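Local coordinates for protein L-ribulose 3-epimerase (Mesorhizobium loti, PDB 3VYL) that catalyses the C3 epimerisation of ketoses with bound manganese, probably interconverting L-ribulose and L-xylulose best and accepting ketohexoses such as D-psicose and D-tagatose less well, at residues R3-W11 with N266-I277; A224-I232 with F276-K287. All blocks are in the same frame, centred on the assembly; numbering follows the deposited sequence.

Contact 1: residues R3-W11 with N266-I277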
loop_
_atom_site.group_PDB
_atom_site.type_symbol
_atom_site.label_atom_id
_atom_site.label_comp_id
_atom_site.label_asym_id
_atom_site.label_seq_id
_atom_site.Cartn_x
_atom_site.Cartn_y
_atom_site.Cartn_z
ATOM N N ARG A 3 17.524 -2.071 21.743
ATOM C CA ARG A 3 17.075 -3.399 22.011
ATOM C C ARG A 3 15.853 -3.667 21.245
ATOM O O ARG A 3 15.160 -2.788 20.910
ATOM C CB ARG A 3 16.801 -3.546 23.489
ATOM C CG ARG A 3 18.015 -4.033 24.220
ATOM C CD ARG A 3 18.859 -4.660 23.153
ATOM N NE ARG A 3 19.796 -5.622 23.655
ATOM C CZ ARG A 3 21.105 -5.473 23.592
ATOM N NH1 ARG A 3 21.630 -4.382 23.072
ATOM N NH2 ARG A 3 21.885 -6.423 24.052
ATOM N N ILE A 4 15.635 -4.903 20.896
ATOM C CA ILE A 4 14.394 -5.292 20.321
ATOM C C ILE A 4 13.774 -6.162 21.355
ATOM O O ILE A 4 14.280 -7.181 21.709
ATOM C CB ILE A 4 14.598 -6.042 19.027
ATOM C CG1 ILE A 4 15.297 -5.133 18.057
ATOM C CG2 ILE A 4 13.285 -6.412 18.412
ATOM C CD1 ILE A 4 15.049 -5.486 16.636
ATOM N N GLY A 5 12.673 -5.699 21.869
ATOM C CA GLY A 5 12.022 -6.403 22.961
ATOM C C GLY A 5 10.736 -7.133 22.631
ATOM O O GLY A 5 10.297 -7.191 21.480
ATOM N N ILE A 6 10.134 -7.686 23.676
ATOM C CA ILE A 6 8.866 -8.401 23.600
ATOM C C ILE A 6 8.189 -8.235 24.965
ATOM O O ILE A 6 8.859 -8.179 25.992
ATOM C CB ILE A 6 9.094 -9.890 23.233
ATOM C CG1 ILE A 6 7.765 -10.612 22.964
ATOM C CG2 ILE A 6 9.926 -10.601 24.299
ATOM C CD1 ILE A 6 7.920 -12.000 22.373
ATOM N N HIS A 7 6.868 -8.126 24.974
ATOM C CA HIS A 7 6.120 -7.979 26.217
ATOM C C HIS A 7 5.987 -9.308 26.908
ATOM O O HIS A 7 5.650 -10.310 26.278
ATOM C CB HIS A 7 4.746 -7.394 25.939
ATOM C CG HIS A 7 4.085 -6.802 27.156
ATOM N ND1 HIS A 7 3.802 -5.489 27.258
ATOM C CD2 HIS A 7 3.670 -7.391 28.348
ATOM C CE1 HIS A 7 3.232 -5.248 28.454
ATOM N NE2 HIS A 7 3.153 -6.415 29.120
ATOM N N SER A 8 6.251 -9.329 28.212
ATOM C CA SER A 8 6.183 -10.569 28.998
ATOM C C SER A 8 4.883 -11.334 28.771
ATOM O O SER A 8 4.882 -12.572 28.696
ATOM C CB SER A 8 6.387 -10.302 30.497
ATOM O OG SER A 8 5.633 -9.189 30.956
ATOM N N PHE A 9 3.785 -10.592 28.635
ATOM C CA PHE A 9 2.460 -11.192 28.544
ATOM C C PHE A 9 2.220 -11.986 27.271
ATOM O O PHE A 9 1.169 -12.594 27.134
ATOM C CB PHE A 9 1.357 -10.152 28.749
ATOM C CG PHE A 9 1.303 -9.573 30.140
ATOM C CD1 PHE A 9 2.099 -10.078 31.170
ATOM C CD2 PHE A 9 0.430 -8.533 30.427
ATOM C CE1 PHE A 9 2.038 -9.541 32.448
ATOM C CE2 PHE A 9 0.365 -7.994 31.703
ATOM C CZ PHE A 9 1.169 -8.501 32.715
ATOM N N VAL A 10 3.172 -11.972 26.340
ATOM C CA VAL A 10 3.160 -12.911 25.215
ATOM C C VAL A 10 3.410 -14.311 25.770
ATOM O O VAL A 10 2.923 -15.304 25.230
ATOM C CB VAL A 10 4.261 -12.590 24.168
ATOM C CG1 VAL A 10 4.355 -13.685 23.108
ATOM C CG2 VAL A 10 4.033 -11.231 23.517
ATOM N N TRP A 11 4.176 -14.383 26.856
ATOM C CA TRP A 11 4.581 -15.657 27.441
ATOM C C TRP A 11 3.723 -16.076 28.626
ATOM O O TRP A 11 3.136 -17.156 28.612
ATOM C CB TRP A 11 6.044 -15.590 27.860
ATOM C CG TRP A 11 7.038 -15.243 26.773
ATOM C CD1 TRP A 11 7.905 -14.154 26.739
ATOM C CD2 TRP A 11 7.334 -15.999 25.548
ATOM N NE1 TRP A 11 8.679 -14.184 25.614
ATOM C CE2 TRP A 11 8.391 -15.266 24.861
ATOM C CE3 TRP A 11 6.847 -17.166 24.980
ATOM C CZ2 TRP A 11 8.922 -15.695 23.660
ATOM C CZ3 TRP A 11 7.392 -17.591 23.766
ATOM C CH2 TRP A 11 8.410 -16.869 23.126
ATOM N N ASN A 266 2.986 -19.493 20.950
ATOM C CA ASN A 266 3.709 -18.236 21.129
ATOM C C ASN A 266 5.211 -18.254 20.892
ATOM O O ASN A 266 5.830 -17.189 20.851
ATOM C CB ASN A 266 3.406 -17.578 22.477
ATOM C CG ASN A 266 3.609 -18.505 23.650
ATOM O OD1 ASN A 266 3.652 -18.053 24.783
ATOM N ND2 ASN A 266 3.706 -19.791 23.392
ATOM N N MET A 267 5.805 -19.434 20.741
ATOM C CA MET A 267 7.195 -19.472 20.316
ATOM C C MET A 267 7.251 -19.150 18.829
ATOM O O MET A 267 8.074 -18.339 18.407
ATOM C CB MET A 267 7.869 -20.816 20.604
ATOM C CG MET A 267 9.346 -20.859 20.218
ATOM S SD MET A 267 10.335 -19.514 20.924
ATOM C CE MET A 267 10.544 -20.038 22.621
ATOM N N ALA A 268 6.372 -19.779 18.049
ATOM C CA ALA A 268 6.293 -19.517 16.618
ATOM C C ALA A 268 6.019 -18.029 16.391
ATOM O O ALA A 268 6.724 -17.362 15.642
ATOM C CB ALA A 268 5.216 -20.371 15.970
ATOM N N LEU A 269 5.007 -17.524 17.089
ATOM C CA LEU A 269 4.648 -16.127 17.060
ATOM C C LEU A 269 5.851 -15.227 17.346
ATOM O O LEU A 269 6.091 -14.273 16.608
ATOM C CB LEU A 269 3.505 -15.852 18.046
ATOM C CG LEU A 269 3.091 -14.386 18.181
ATOM C CD1 LEU A 269 2.078 -14.016 17.105
ATOM C CD2 LEU A 269 2.560 -14.096 19.572
ATOM N N ALA A 270 6.610 -15.526 18.398
ATOM C CA ALA A 270 7.742 -14.665 18.769
ATOM C C ALA A 270 8.903 -14.717 17.759
ATOM O O ALA A 270 9.361 -13.672 17.285
ATOM C CB ALA A 270 8.221 -14.977 20.173
ATOM N N LYS A 271 9.360 -15.925 17.430
ATOM C CA LYS A 271 10.395 -16.111 16.414
ATOM C C LYS A 271 10.028 -15.380 15.123
ATOM O O LYS A 271 10.877 -14.716 14.512
ATOM C CB LYS A 271 10.618 -17.595 16.103
ATOM C CG LYS A 271 11.398 -18.387 17.145
ATOM C CD LYS A 271 11.770 -19.762 16.596
ATOM C CE LYS A 271 12.306 -20.697 17.674
ATOM N NZ LYS A 271 13.593 -20.254 18.279
ATOM N N HIS A 272 8.765 -15.503 14.713
ATOM C CA HIS A 272 8.262 -14.824 13.512
ATOM C C HIS A 272 8.327 -13.326 13.652
ATOM O O HIS A 272 8.761 -12.620 12.739
ATOM C CB HIS A 272 6.837 -15.251 13.215
ATOM C CG HIS A 272 6.212 -14.522 12.056
ATOM N ND1 HIS A 272 5.615 -13.317 12.190
ATOM C CD2 HIS A 272 6.094 -14.871 10.715
ATOM C CE1 HIS A 272 5.139 -12.928 10.998
ATOM N NE2 HIS A 272 5.431 -13.879 10.100
ATOM N N ALA A 273 7.904 -12.825 14.801
ATOM C CA ALA A 273 7.928 -11.399 15.043
ATOM C C ALA A 273 9.362 -10.900 15.035
ATOM O O ALA A 273 9.628 -9.777 14.602
ATOM C CB ALA A 273 7.248 -11.068 16.357
ATOM N N ARG A 274 10.282 -11.743 15.502
ATOM C CA ARG A 274 11.702 -11.394 15.545
ATOM C C ARG A 274 12.280 -11.240 14.135
ATOM O O ARG A 274 13.002 -10.277 13.866
ATOM C CB ARG A 274 12.508 -12.431 16.336
ATOM C CG ARG A 274 13.932 -11.992 16.662
ATOM C CD ARG A 274 13.938 -10.647 17.373
ATOM N NE ARG A 274 15.255 -10.008 17.425
ATOM C CZ ARG A 274 15.879 -9.444 16.387
ATOM N NH1 ARG A 274 15.328 -9.457 15.175
ATOM N NH2 ARG A 274 17.071 -8.884 16.561
ATOM N N ALA A 275 11.956 -12.184 13.250
ATOM C CA ALA A 275 12.437 -12.143 11.881
ATOM C C ALA A 275 11.820 -10.958 11.136
ATOM O O ALA A 275 12.505 -10.280 10.357
ATOM C CB ALA A 275 12.124 -13.447 11.164
ATOM N N PHE A 276 10.531 -10.714 11.395
ATOM C CA PHE A 276 9.770 -9.685 10.699
ATOM C C PHE A 276 10.323 -8.307 11.044
ATOM O O PHE A 276 10.594 -7.497 10.155
ATOM C CB PHE A 276 8.288 -9.792 11.067
ATOM C CG PHE A 276 7.373 -8.889 10.272
ATOM C CD1 PHE A 276 7.203 -7.554 10.622
ATOM C CD2 PHE A 276 6.630 -9.399 9.202
ATOM C CE1 PHE A 276 6.332 -6.742 9.906
ATOM C CE2 PHE A 276 5.767 -8.585 8.476
ATOM C CZ PHE A 276 5.617 -7.256 8.832
ATOM N N ILE A 277 10.501 -8.038 12.331
ATOM C CA ILE A 277 11.076 -6.753 12.733
ATOM C C ILE A 277 12.541 -6.665 12.284
ATOM O O ILE A 277 12.994 -5.606 11.839
ATOM C CB ILE A 277 10.936 -6.477 14.246
ATOM C CG1 ILE A 277 9.461 -6.569 14.682
ATOM C CG2 ILE A 277 11.489 -5.104 14.581
ATOM C CD1 ILE A 277 9.236 -6.573 16.190
#
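The indole of Trp11 settles on the first turn of helix 266-277, its six-membered ring held among Asn266, Met267 and Ala270. Its CH2 lies 3.5 Å from Ala270 CB, while the thioether of Met267, its chain bent at chi2 and chi3, brings CE to 3.9 Å from the same Trp11 CH2. This is an oblique Met-aromatic contact, with SD of Met267 5.2 Å from the centroid of the six-membered ring of Trp11. An alanine in place of this tryptophan would probably leave Met267 without its aromatic partner and open a gap beside Ala270. Val10 adds CG1, anti to the backbone N (chi1 172°), which meets Leu269 CD2 at 4.0 Å. The strand 4-7 is the first of the eight parallel strands of the TIM barrel, and the helix, running nearly antiparallel to it at 150° with axes 10.2 Å apart, packs against its outer side. From the strand, Ile6 CD1 reaches Ala270 CB at 3.7 Å. One and two turns beyond Ala270, Arg274 and Ile277 receive Ile4: its CD1 lies over one face of the guanidinium and 4.1 Å from Ile277 CG2. Farther out, Thr23, Asn26 and Thr27 of helix 17-30 also pack on Trp11, Phe240 of the neighbouring strand 238-240 touches both Ile6 and Leu269, and Arg274 NE makes a weak hydrogen bond to Gly31 O.

Contact 2: residues A224-I232 with F276-K287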
loop_
_atom_site.group_PDB
_atom_site.type_symbol
_atom_site.label_atom_id
_atom_site.label_comp_id
_atom_site.label_asym_id
_atom_site.label_seq_id
_atom_site.Cartn_x
_atom_site.Cartn_y
_atom_site.Cartn_z
ATOM N N ALA A 224 6.127 1.116 5.661
ATOM C CA ALA A 224 6.009 2.561 5.839
ATOM C C ALA A 224 6.476 2.995 7.227
ATOM O O ALA A 224 7.003 4.092 7.392
ATOM C CB ALA A 224 4.586 3.015 5.586
ATOM N N ILE A 225 6.287 2.121 8.216
ATOM C CA ILE A 225 6.639 2.405 9.606
ATOM C C ILE A 225 8.147 2.270 9.830
ATOM O O ILE A 225 8.764 3.108 10.489
ATOM C CB ILE A 225 5.846 1.499 10.581
ATOM C CG1 ILE A 225 4.360 1.880 10.554
ATOM C CG2 ILE A 225 6.381 1.605 11.999
ATOM C CD1 ILE A 225 3.455 0.977 11.370
ATOM N N PHE A 226 8.738 1.217 9.283
ATOM C CA PHE A 226 10.183 1.038 9.383
ATOM C C PHE A 226 10.930 2.135 8.613
ATOM O O PHE A 226 11.974 2.621 9.077
ATOM C CB PHE A 226 10.597 -0.365 8.929
ATOM C CG PHE A 226 9.976 -1.478 9.747
ATOM C CD1 PHE A 226 9.841 -1.365 11.131
ATOM C CD2 PHE A 226 9.555 -2.653 9.137
ATOM C CE1 PHE A 226 9.283 -2.399 11.878
ATOM C CE2 PHE A 226 9.004 -3.690 9.873
ATOM C CZ PHE A 226 8.866 -3.566 11.247
ATOM N N ASP A 227 10.369 2.533 7.463
ATOM C CA ASP A 227 10.864 3.670 6.672
ATOM C C ASP A 227 10.820 4.988 7.437
ATOM O O ASP A 227 11.758 5.780 7.349
ATOM C CB ASP A 227 10.054 3.843 5.381
ATOM C CG ASP A 227 10.409 2.840 4.316
ATOM O OD1 ASP A 227 9.746 2.873 3.271
ATOM O OD2 ASP A 227 11.328 2.016 4.493
ATOM N N ALA A 228 9.734 5.240 8.166
ATOM C CA ALA A 228 9.617 6.473 8.959
ATOM C C ALA A 228 10.624 6.516 10.124
ATOM O O ALA A 228 11.343 7.503 10.271
ATOM C CB ALA A 228 8.195 6.671 9.458
ATOM N N LEU A 229 10.690 5.445 10.926
ATOM C CA LEU A 229 11.696 5.321 11.999
ATOM C C LEU A 229 13.091 5.544 11.454
ATOM O O LEU A 229 13.887 6.265 12.062
ATOM C CB LEU A 229 11.636 3.946 12.691
ATOM C CG LEU A 229 10.336 3.613 13.424
ATOM C CD1 LEU A 229 10.317 2.179 13.881
ATOM C CD2 LEU A 229 10.086 4.549 14.591
ATOM N N THR A 230 13.372 4.933 10.300
ATOM C CA THR A 230 14.676 5.052 9.657
ATOM C C THR A 230 14.910 6.469 9.124
ATOM O O THR A 230 16.019 6.990 9.217
ATOM C CB THR A 230 14.830 4.032 8.523
ATOM O OG1 THR A 230 14.634 2.707 9.041
ATOM C CG2 THR A 230 16.203 4.147 7.840
ATOM N N ALA A 231 13.870 7.103 8.589
ATOM C CA ALA A 231 14.022 8.473 8.117
ATOM C C ALA A 231 14.407 9.392 9.258
ATOM O O ALA A 231 15.193 10.305 9.065
ATOM C CB ALA A 231 12.754 8.966 7.445
ATOM N N ILE A 232 13.855 9.149 10.444
ATOM C CA ILE A 232 14.112 10.007 11.603
ATOM C C ILE A 232 15.333 9.530 12.398
ATOM O O ILE A 232 15.689 10.145 13.397
ATOM C CB ILE A 232 12.879 10.149 12.554
ATOM C CG1 ILE A 232 12.461 8.797 13.148
ATOM C CG2 ILE A 232 11.704 10.799 11.844
ATOM C CD1 ILE A 232 11.750 8.906 14.477
ATOM N N PHE A 276 10.531 -10.714 11.395
ATOM C CA PHE A 276 9.770 -9.685 10.699
ATOM C C PHE A 276 10.323 -8.307 11.044
ATOM O O PHE A 276 10.594 -7.497 10.155
ATOM C CB PHE A 276 8.288 -9.792 11.067
ATOM C CG PHE A 276 7.373 -8.889 10.272
ATOM C CD1 PHE A 276 7.203 -7.554 10.622
ATOM C CD2 PHE A 276 6.630 -9.399 9.202
ATOM C CE1 PHE A 276 6.332 -6.742 9.906
ATOM C CE2 PHE A 276 5.767 -8.585 8.476
ATOM C CZ PHE A 276 5.617 -7.256 8.832
ATOM N N ILE A 277 10.501 -8.038 12.331
ATOM C CA ILE A 277 11.076 -6.753 12.733
ATOM C C ILE A 277 12.541 -6.665 12.284
ATOM O O ILE A 277 12.994 -5.606 11.839
ATOM C CB ILE A 277 10.936 -6.477 14.246
ATOM C CG1 ILE A 277 9.461 -6.569 14.682
ATOM C CG2 ILE A 277 11.489 -5.104 14.581
ATOM C CD1 ILE A 277 9.236 -6.573 16.190
ATOM N N GLY A 278 13.260 -7.783 12.374
ATOM C CA GLY A 278 14.663 -7.826 11.994
ATOM C C GLY A 278 14.833 -7.501 10.527
ATOM O O GLY A 278 15.493 -6.525 10.175
ATOM N N LEU A 279 14.221 -8.312 9.676
ATOM C CA LEU A 279 14.246 -8.102 8.236
ATOM C C LEU A 279 13.705 -6.725 7.852
ATOM O O LEU A 279 14.370 -5.973 7.140
ATOM C CB LEU A 279 13.458 -9.201 7.523
ATOM C CG LEU A 279 13.676 -9.355 6.021
ATOM C CD1 LEU A 279 15.156 -9.487 5.674
ATOM C CD2 LEU A 279 12.885 -10.555 5.515
ATOM N N GLY A 280 12.511 -6.398 8.339
ATOM C CA GLY A 280 11.886 -5.109 8.091
ATOM C C GLY A 280 12.819 -3.930 8.255
ATOM O O GLY A 280 12.862 -3.048 7.399
ATOM N N LEU A 281 13.579 -3.911 9.346
ATOM C CA LEU A 281 14.535 -2.817 9.582
ATOM C C LEU A 281 15.752 -2.871 8.655
ATOM O O LEU A 281 16.203 -1.835 8.187
ATOM C CB LEU A 281 14.965 -2.763 11.042
ATOM C CG LEU A 281 13.877 -2.306 12.020
ATOM C CD1 LEU A 281 14.286 -2.677 13.437
ATOM C CD2 LEU A 281 13.599 -0.811 11.898
ATOM N N GLU A 282 16.272 -4.068 8.388
ATOM C CA GLU A 282 17.391 -4.201 7.474
ATOM C C GLU A 282 17.009 -3.674 6.076
ATOM O O GLU A 282 17.761 -2.900 5.468
ATOM C CB GLU A 282 17.858 -5.653 7.380
ATOM C CG GLU A 282 19.330 -5.794 7.016
ATOM C CD GLU A 282 19.622 -7.016 6.160
ATOM O OE1 GLU A 282 20.381 -6.881 5.177
ATOM O OE2 GLU A 282 19.107 -8.117 6.457
ATOM N N THR A 283 15.842 -4.105 5.590
ATOM C CA THR A 283 15.290 -3.654 4.321
ATOM C C THR A 283 15.116 -2.127 4.257
ATOM O O THR A 283 15.520 -1.487 3.267
ATOM C CB THR A 283 13.957 -4.347 4.026
ATOM O OG1 THR A 283 14.088 -5.742 4.297
ATOM C CG2 THR A 283 13.577 -4.184 2.565
ATOM N N ALA A 284 14.550 -1.540 5.312
ATOM C CA ALA A 284 14.408 -0.093 5.371
ATOM C C ALA A 284 15.771 0.612 5.412
ATOM O O ALA A 284 15.882 1.774 5.010
ATOM C CB ALA A 284 13.549 0.317 6.555
ATOM N N ARG A 285 16.798 -0.090 5.894
ATOM C CA ARG A 285 18.147 0.469 6.020
ATOM C C ARG A 285 18.785 0.473 4.639
ATOM O O ARG A 285 19.244 1.507 4.165
ATOM C CB ARG A 285 18.987 -0.351 7.007
ATOM C CG ARG A 285 20.157 0.378 7.656
ATOM C CD ARG A 285 19.689 1.324 8.767
ATOM N NE ARG A 285 18.952 0.635 9.831
ATOM C CZ ARG A 285 19.383 0.477 11.084
ATOM N NH1 ARG A 285 20.557 0.973 11.467
ATOM N NH2 ARG A 285 18.626 -0.172 11.966
ATOM N N ARG A 286 18.797 -0.701 4.010
ATOM C CA ARG A 286 19.124 -0.877 2.607
ATOM C C ARG A 286 18.512 0.205 1.699
ATOM O O ARG A 286 19.219 0.809 0.897
ATOM C CB ARG A 286 18.617 -2.239 2.153
ATOM C CG ARG A 286 19.671 -3.279 1.853
ATOM C CD ARG A 286 20.206 -3.967 3.087
ATOM N NE ARG A 286 21.591 -4.358 2.833
ATOM C CZ ARG A 286 22.004 -5.602 2.635
ATOM N NH1 ARG A 286 21.151 -6.609 2.691
ATOM N NH2 ARG A 286 23.278 -5.841 2.396
ATOM N N LYS A 287 17.209 0.463 1.830
ATOM C CA LYS A 287 16.527 1.329 0.863
ATOM C C LYS A 287 16.782 2.821 1.053
ATOM O O LYS A 287 16.963 3.538 0.072
ATOM C CB LYS A 287 15.033 1.014 0.762
ATOM C CG LYS A 287 14.088 2.049 1.346
ATOM C CD LYS A 287 12.758 2.097 0.604
ATOM C CE LYS A 287 11.930 0.831 0.807
ATOM N NZ LYS A 287 10.465 1.079 1.002
HETATM O O HOH W 1 13.848 3.369 4.211
#
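Phe226 enters helix 276-287 as a knob in a hole formed by Ile277, Gly280, Leu281 and Ala284. Its CB rests 3.8 Å from Ala284 CB. Beyond it, CG lies near the Gly280 carbonyl, anti to its own carbonyl carbon (chi1 -60°), which carries the ring along Gly280 toward Ile277. The two ring sides then part: CD1 meets Leu281 CD2, whereas CD2 comes to 3.5 Å from Gly280 CA. Gly280 has no side chain, and the ring lies directly against its CA. Farther out, CE2 meets CE1 of Phe276, which lies at the ring edge of Phe226, and the tip, CZ, stops 4.2 Å from Ile277 CA. One turn on, Thr230 OG1 donates to Phe226 O at 2.7 Å; this carbonyl also accepts from Thr230 N, on the opposite face of its plane. At the far end the link is polar. Lys287 NZ bonds to the syn lone pair of Asp227 OD1 at 3.0 Å, in a salt bridge, and a water donates to Asp227 OD2 and Ala284 O, bridging the helices. Lys287 also has a long, weak ion pair with Asp190 of the third subunit. With axes 8.8 Å apart and crossing at -57°, Phe226 makes one knob-into-hole contact between two helices on the outside of a TIM barrel.

In the fold
Both contacts use the long helix 266-292: contact 1 its first twelve residues, contact 2 the overlapping 276-287, with Phe276 and Ile277 common to both and their centres about 17 Å apart. Along the chain the order is 3-11, 224-232, then the helix, so the segments alternate. The final helix thus binds the first strand of the barrel at one level and helix 222-231, which connects the last two strands, 202-207 and 238-240, at another, so the first strand and the last helix meet where the barrel closes. Both contacts also touch the second subunit, and contact 2 the third, so the helix probably serves both the barrel and the assembly. The manganese lies about 11 Å from the Val10 side chain.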